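Local coordinates for immunogenic protein MPT63/MPB63 (Mycobacterium tuberculosis, PDB 1LMI) that is of unknown biochemical function but is a major secreted, immunogenic and immunoprotective extracellular protein of the tubercle bacillus, at residues 116-121 with 126-131. Sequence-based numbering, arbitrary orientation.
Sequences IVAMNN and LLIWEP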
ATOM      1  N   ILE A 116       4.324   9.436   3.751  1.00 10.57           N
ATOM      2  CA  ILE A 116       4.941   8.495   2.833  1.00  9.64           C
ATOM      3  C   ILE A 116       4.217   7.160   2.934  1.00 12.45           C
ATOM      4  O   ILE A 116       3.747   6.767   4.004  1.00  9.94           O
ATOM      5  CB  ILE A 116       6.411   8.307   3.229  1.00  9.63           C
ATOM      6  CG1 ILE A 116       7.222   9.596   3.014  1.00 11.15           C
ATOM      7  CG2 ILE A 116       7.076   7.117   2.531  1.00 13.48           C
ATOM      8  CD1 ILE A 116       8.499   9.574   3.854  1.00 15.52           C
ATOM      9  N   VAL A 117       4.093   6.441   1.791  1.00 10.01           N
ATOM     10  CA  VAL A 117       3.674   5.049   1.862  1.00  8.55           C
ATOM     11  C   VAL A 117       4.793   4.193   1.267  1.00 10.41           C
ATOM     12  O   VAL A 117       5.422   4.561   0.283  1.00 10.46           O
ATOM     13  CB  VAL A 117       2.338   4.800   1.138  1.00 10.04           C
ATOM     14  CG1 VAL A 117       2.013   3.316   1.003  1.00 11.24           C
ATOM     15  CG2 VAL A 117       1.229   5.482   1.913  1.00  9.88           C
ATOM     16  N   ALA A 118       5.090   3.047   1.881  1.00 12.72           N
ATOM     17  CA  ALA A 118       6.164   2.192   1.342  1.00 11.14           C
ATOM     18  C   ALA A 118       5.675   0.745   1.285  1.00 12.23           C
ATOM     19  O   ALA A 118       4.974   0.325   2.236  1.00 12.89           O
ATOM     20  CB  ALA A 118       7.405   2.271   2.209  1.00 11.36           C
ATOM     21  N   MET A 119       6.023   0.005   0.246  1.00  8.44           N
ATOM     22  CA  MET A 119       5.759  -1.432   0.222  1.00  9.10           C
ATOM     23  C   MET A 119       7.082  -2.139   0.544  1.00 11.13           C
ATOM     24  O   MET A 119       8.062  -1.890  -0.157  1.00 11.56           O
ATOM     25  CB  MET A 119       5.232  -1.971  -1.122  1.00 13.81           C
ATOM     26  CG  MET A 119       3.805  -1.576  -1.468  1.00 17.34           C
ATOM     27  SD  MET A 119       3.185  -2.418  -2.988  1.00 20.05           S
ATOM     28  CE  MET A 119       4.788  -2.963  -3.579  1.00 45.87           C
ATOM     29  N   ASN A 120       7.080  -3.007   1.562  1.00 10.47           N
ATOM     30  CA  ASN A 120       8.254  -3.774   1.975  1.00  9.90           C
ATOM     31  C   ASN A 120       7.853  -5.240   2.107  1.00 10.93           C
ATOM     32  O   ASN A 120       6.804  -5.529   2.664  1.00 12.67           O
ATOM     33  CB  ASN A 120       8.758  -3.186   3.281  1.00 12.93           C
ATOM     34  CG  ASN A 120       9.980  -3.833   3.937  1.00 13.20           C
ATOM     35  OD1 ASN A 120      11.024  -3.165   4.092  1.00 17.77           O
ATOM     36  ND2 ASN A 120       9.811  -5.070   4.340  1.00 14.11           N
ATOM     37  N   ASN A 121       8.736  -6.111   1.570  1.00 11.15           N
ATOM     38  CA  ASN A 121       8.355  -7.518   1.487  1.00 12.76           C
ATOM     39  C   ASN A 121       9.015  -8.326   2.622  1.00 12.08           C
ATOM     40  O   ASN A 121       9.016  -9.549   2.427  1.00 16.33           O
ATOM     41  CB  ASN A 121       8.740  -8.146   0.138  1.00 13.86           C
ATOM     42  CG  ASN A 121      10.246  -8.092  -0.078  1.00 10.93           C
ATOM     43  OD1 ASN A 121      11.067  -7.669   0.716  1.00 12.18           O
ATOM     44  ND2 ASN A 121      10.620  -8.578  -1.289  1.00 19.40           N
ATOM     45  N   LEU A 126      10.553  -2.021  -1.512  1.00 11.93           N
ATOM     46  CA  LEU A 126      10.395  -2.208  -2.953  1.00  9.91           C
ATOM     47  C   LEU A 126       9.922  -0.932  -3.638  1.00 10.88           C
ATOM     48  O   LEU A 126      10.516  -0.519  -4.642  1.00 15.38           O
ATOM     49  CB  LEU A 126       9.385  -3.333  -3.233  1.00 13.68           C
ATOM     50  CG  LEU A 126       9.835  -4.738  -2.816  1.00 17.86           C
ATOM     51  CD1 LEU A 126       8.724  -5.725  -3.101  1.00 12.29           C
ATOM     52  CD2 LEU A 126      11.137  -5.160  -3.495  1.00 15.04           C
ATOM     53  N   LEU A 127       8.874  -0.325  -3.107  1.00  9.80           N
ATOM     54  CA  LEU A 127       8.232   0.846  -3.725  1.00  9.44           C
ATOM     55  C   LEU A 127       7.915   1.879  -2.645  1.00 10.71           C
ATOM     56  O   LEU A 127       7.427   1.502  -1.566  1.00 12.35           O
ATOM     57  CB  LEU A 127       6.936   0.487  -4.427  1.00  9.18           C
ATOM     58  CG  LEU A 127       6.948  -0.535  -5.550  1.00  8.86           C
ATOM     59  CD1 LEU A 127       5.542  -0.897  -6.024  1.00 13.47           C
ATOM     60  CD2 LEU A 127       7.736   0.038  -6.719  1.00 17.57           C
ATOM     61  N   ILE A 128       8.192   3.149  -2.942  1.00 10.55           N
ATOM     62  CA  ILE A 128       7.940   4.216  -1.982  1.00  7.46           C
ATOM     63  C   ILE A 128       7.253   5.382  -2.679  1.00 11.69           C
ATOM     64  O   ILE A 128       7.752   5.768  -3.743  1.00 11.03           O
ATOM     65  CB  ILE A 128       9.281   4.676  -1.371  1.00 11.38           C
ATOM     66  CG1 ILE A 128       9.994   3.509  -0.669  1.00 14.23           C
ATOM     67  CG2 ILE A 128       9.000   5.863  -0.463  1.00 14.59           C
ATOM     68  CD1 ILE A 128      11.361   3.904  -0.151  1.00 24.36           C
ATOM     69  N   TRP A 129       6.198   5.918  -2.117  1.00 10.50           N
ATOM     70  CA  TRP A 129       5.454   7.082  -2.582  1.00 10.03           C
ATOM     71  C   TRP A 129       5.607   8.217  -1.568  1.00 12.97           C
ATOM     72  O   TRP A 129       5.292   8.001  -0.399  1.00 12.83           O
ATOM     73  CB  TRP A 129       3.967   6.822  -2.788  1.00 10.11           C
ATOM     74  CG  TRP A 129       3.644   5.756  -3.799  1.00  9.00           C
ATOM     75  CD1 TRP A 129       3.247   6.010  -5.093  1.00  9.67           C
ATOM     76  CD2 TRP A 129       3.674   4.343  -3.649  1.00  8.55           C
ATOM     77  NE1 TRP A 129       3.039   4.808  -5.747  1.00 10.43           N
ATOM     78  CE2 TRP A 129       3.294   3.776  -4.870  1.00  9.20           C
ATOM     79  CE3 TRP A 129       3.997   3.487  -2.581  1.00 12.58           C
ATOM     80  CZ2 TRP A 129       3.216   2.405  -5.064  1.00 11.75           C
ATOM     81  CZ3 TRP A 129       3.921   2.110  -2.775  1.00 12.35           C
ATOM     82  CH2 TRP A 129       3.532   1.582  -4.017  1.00 11.61           C
ATOM     83  N   GLU A 130       6.116   9.357  -2.019  1.00 11.79           N
ATOM     84  CA  GLU A 130       6.406  10.475  -1.123  1.00 10.93           C
ATOM     85  C   GLU A 130       5.790  11.760  -1.639  1.00 10.65           C
ATOM     86  O   GLU A 130       5.315  11.813  -2.778  1.00 12.81           O
ATOM     87  CB  GLU A 130       7.915  10.646  -0.972  1.00 13.43           C
ATOM     88  CG  GLU A 130       8.645  11.071  -2.212  1.00 15.72           C
ATOM     89  CD  GLU A 130      10.163  11.011  -2.133  1.00 30.92           C
ATOM     90  OE1 GLU A 130      10.684  10.505  -1.122  1.00 35.87           O
ATOM     91  OE2 GLU A 130      10.797  11.473  -3.112  1.00 35.54           O
ATOM     92  N   PRO A 131       5.727  12.810  -0.819  1.00  9.85           N
ATOM     93  CA  PRO A 131       5.244  14.074  -1.361  1.00 10.16           C
ATOM     94  C   PRO A 131       6.154  14.474  -2.506  1.00 17.38           C
ATOM     95  O   PRO A 131       7.372  14.364  -2.437  1.00 19.84           O
ATOM     96  CB  PRO A 131       5.384  15.015  -0.167  1.00 12.73           C
ATOM     97  CG  PRO A 131       5.340  14.130   1.054  1.00 10.45           C
ATOM     98  CD  PRO A 131       6.075  12.871   0.618  1.00 10.29           C
ATOM     99  OXT PRO A 131       5.524  14.831  -3.475  1.00 29.15           O
TER
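Met-119 lies across one edge of the Trp-129 indole, its CG 3.9 Å from CZ3 of that ring. Its SD sits at the same rim, 5.5 Å from the centroid of the six-membered ring and 84° off the ring normal, an edge-on Met-aromatic contact. There the chain bends toward Leu-127, but the nearly eclipsed chi3 (-15°) and a Met-119 CE to Leu-127 CD1 approach of 3.3 Å, shorter than normal packing, make the exact position of CE doubtful. Val-117 crosses the indole obliquely, its CG1, anti to the backbone N, 4.1 Å from Trp-129 CE3. Trp-26 and Val-28 of strand 22-33, in the facing sheet, pack against this same layer, and the indole NE1 makes a weak hydrogen bond to Ser-11 O. On the reverse face Ile-116 and Ile-128 run side by side, with Ala-118 CB against Ile-128 CG1.

Between the two faces, backbone hydrogen bonds tie strand 116-120 to strand 126-130. Val-117 and Trp-129 form a hydrogen-bonded pair through two N-H...O bonds, the one from Trp-129 N to Val-117 O nearly straight at 174°. Further along, Met-119 N donates to Leu-127 O, while Met-119 O takes Leu-126 N at 2.8 Å and, weakly, Leu-127 N at 3.4 Å. Two residues facing one make a classic beta bulge, here in the C-terminal antiparallel hairpin of a beta-sandwich.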